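Local coordinates for putative methylthioribose-1-phosphate isomerase (Pyrococcus horikoshii OT3, PDB 6A34) that catalyses the interconversion of 5-methylthioribose 1-phosphate and 5-methylthioribulose 1-phosphate in the methionine salvage pathway, at the interface of chains A and B. Residues are numbered along the deposited sequence; one frame, centred on the assembly and turned at random. Chains: chain A/B, Putative methylthioribose-1-phosphate isomerase.

The interface of chains A and B. Residues chain A 312-314; chain B 33, 208-209, 224.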
ATOM      1  N   ILE A 312      -2.374  -8.224  10.999  1.00 40.81           N
ATOM      2  CA  ILE A 312      -2.335  -8.865   9.680  1.00 38.48           C
ATOM      3  C   ILE A 312      -0.940  -9.425   9.363  1.00 38.53           C
ATOM      4  O   ILE A 312      -0.675  -9.859   8.227  1.00 48.16           O
ATOM      5  CB  ILE A 312      -2.849  -7.903   8.582  1.00 40.76           C
ATOM      6  CG1 ILE A 312      -2.223  -6.503   8.632  1.00 44.09           C
ATOM      7  CG2 ILE A 312      -4.378  -7.800   8.635  1.00 44.62           C
ATOM      8  CD1 ILE A 312      -0.766  -6.401   8.165  1.00 45.16           C
ATOM      9  N   ALA A 313      -0.035  -9.403  10.336  1.00 35.61           N
ATOM     10  CA  ALA A 313       1.327  -9.866  10.155  1.00 34.89           C
ATOM     11  C   ALA A 313       1.744 -10.580  11.424  1.00 32.83           C
ATOM     12  O   ALA A 313       1.286 -10.209  12.499  1.00 33.83           O
ATOM     13  CB  ALA A 313       2.280  -8.719   9.892  1.00 34.13           C
ATOM     14  N   PRO A 314       2.689 -11.536  11.323  1.00 30.96           N
ATOM     15  CA  PRO A 314       3.314 -12.141  12.499  1.00 32.35           C
ATOM     16  C   PRO A 314       4.303 -11.163  13.132  1.00 38.05           C
ATOM     17  O   PRO A 314       4.584 -10.100  12.553  1.00 43.29           O
ATOM     18  CB  PRO A 314       4.067 -13.349  11.921  1.00 32.65           C
ATOM     19  CG  PRO A 314       4.348 -12.986  10.489  1.00 31.73           C
ATOM     20  CD  PRO A 314       3.285 -11.998  10.063  1.00 29.51           C
TER
ATOM     21  N   PRO B  33      -1.526 -15.308   9.554  1.00 39.75           N
ATOM     22  CA  PRO B  33      -0.321 -15.768  10.225  1.00 41.75           C
ATOM     23  C   PRO B  33      -0.534 -16.223  11.677  1.00 41.25           C
ATOM     24  O   PRO B  33       0.354 -16.788  12.259  1.00 47.01           O
ATOM     25  CB  PRO B  33       0.589 -14.525  10.273  1.00 42.23           C
ATOM     26  CG  PRO B  33      -0.385 -13.383  10.351  1.00 41.32           C
ATOM     27  CD  PRO B  33      -1.511 -13.836   9.432  1.00 41.17           C
ATOM     28  N   ALA B 208       2.417  -9.720   3.904  1.00 29.90           N
ATOM     29  CA  ALA B 208       2.378  -9.628   5.345  1.00 30.87           C
ATOM     30  C   ALA B 208       1.897 -10.947   5.981  1.00 32.40           C
ATOM     31  O   ALA B 208       2.465 -11.396   6.962  1.00 32.15           O
ATOM     32  CB  ALA B 208       1.476  -8.488   5.708  1.00 33.96           C
ATOM     33  N   ARG B 209       0.808 -11.502   5.436  1.00 31.95           N
ATOM     34  CA  ARG B 209       0.051 -12.639   5.993  1.00 35.65           C
ATOM     35  C   ARG B 209       0.778 -13.965   5.733  1.00 35.22           C
ATOM     36  O   ARG B 209       0.792 -14.807   6.599  1.00 38.75           O
ATOM     37  CB  ARG B 209      -1.354 -12.681   5.385  1.00 35.23           C
ATOM     38  CG  ARG B 209      -2.293 -11.616   5.935  1.00 38.67           C
ATOM     39  CD  ARG B 209      -3.762 -11.805   5.554  1.00 45.52           C
ATOM     40  NE  ARG B 209      -4.285 -13.148   5.843  1.00 53.37           N
ATOM     41  CZ  ARG B 209      -4.446 -14.151   4.942  1.00 59.48           C
ATOM     42  NH1 ARG B 209      -4.575 -15.405   5.363  1.00 53.07           N
ATOM     43  NH2 ARG B 209      -4.476 -13.900   3.637  1.00 43.46           N
ATOM     44  N   LEU B 224       9.474  -6.192   7.061  1.00 31.72           N
ATOM     45  CA  LEU B 224       8.193  -5.937   6.434  1.00 32.24           C
ATOM     46  C   LEU B 224       8.008  -4.418   6.305  1.00 30.56           C
ATOM     47  O   LEU B 224       8.288  -3.704   7.243  1.00 30.80           O
ATOM     48  CB  LEU B 224       7.109  -6.568   7.308  1.00 31.43           C
ATOM     49  CG  LEU B 224       5.676  -6.464   6.800  1.00 33.74           C
ATOM     50  CD1 LEU B 224       5.461  -7.291   5.527  1.00 36.61           C
ATOM     51  CD2 LEU B 224       4.709  -6.907   7.889  1.00 35.39           C
TER
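A:Ile312 lies over the first turn of helix 206-217 of chain B, where its delta-methyl and its carbonyl oxygen both reach the methyl of B:Ala208. In A:Ile312, chi1 49° places CG1 between the backbone N and the carbonyl carbon, and chi2 73° carries CD1 to B:Ala208 CB, 3.9 Å away. The backbone oxygen O of A:Ile312 contacts the same turn, 3.6 Å from B:Ala208 CB and 3.3 Å from CG of B:Arg209. For B:Arg209 the contact is made by the aliphatic start of the side chain: CG lies anti to the carbonyl carbon, beside the backbone N (chi1 -75°), and this methylene meets the oxygen of A:Ile312. B:Pro33, which follows a cis peptide bond, covers the next stretch of the loop. CG of B:Pro33 rests 3.7 Å from the carbonyl carbon C of A:Ala313, against the peptide that leads into A:Pro314. CB of B:Pro33 lies 3.7 Å from CD of A:Pro314. The two proline rings cross at about a right angle, with the CB corner of B:Pro33 set over the face of the A:Pro314 ring. CD of A:Pro314 also touches the backbone oxygen O of B:Ala208 (3.3 Å), roughly at right angles to its contact with B:Pro33 CB. At the other flank CB of A:Ala313 points to strand 222-225 and meets CD2 of B:Leu224 at 3.6 Å, a small contact at the margin. With its symmetry twin, this largely apolar patch helps join the two subunits of the deposited dimer. The centre of the patch is about 19 Å from B:Asp247, the predicted proton donor, and its role is probably in assembly rather than direct chemistry.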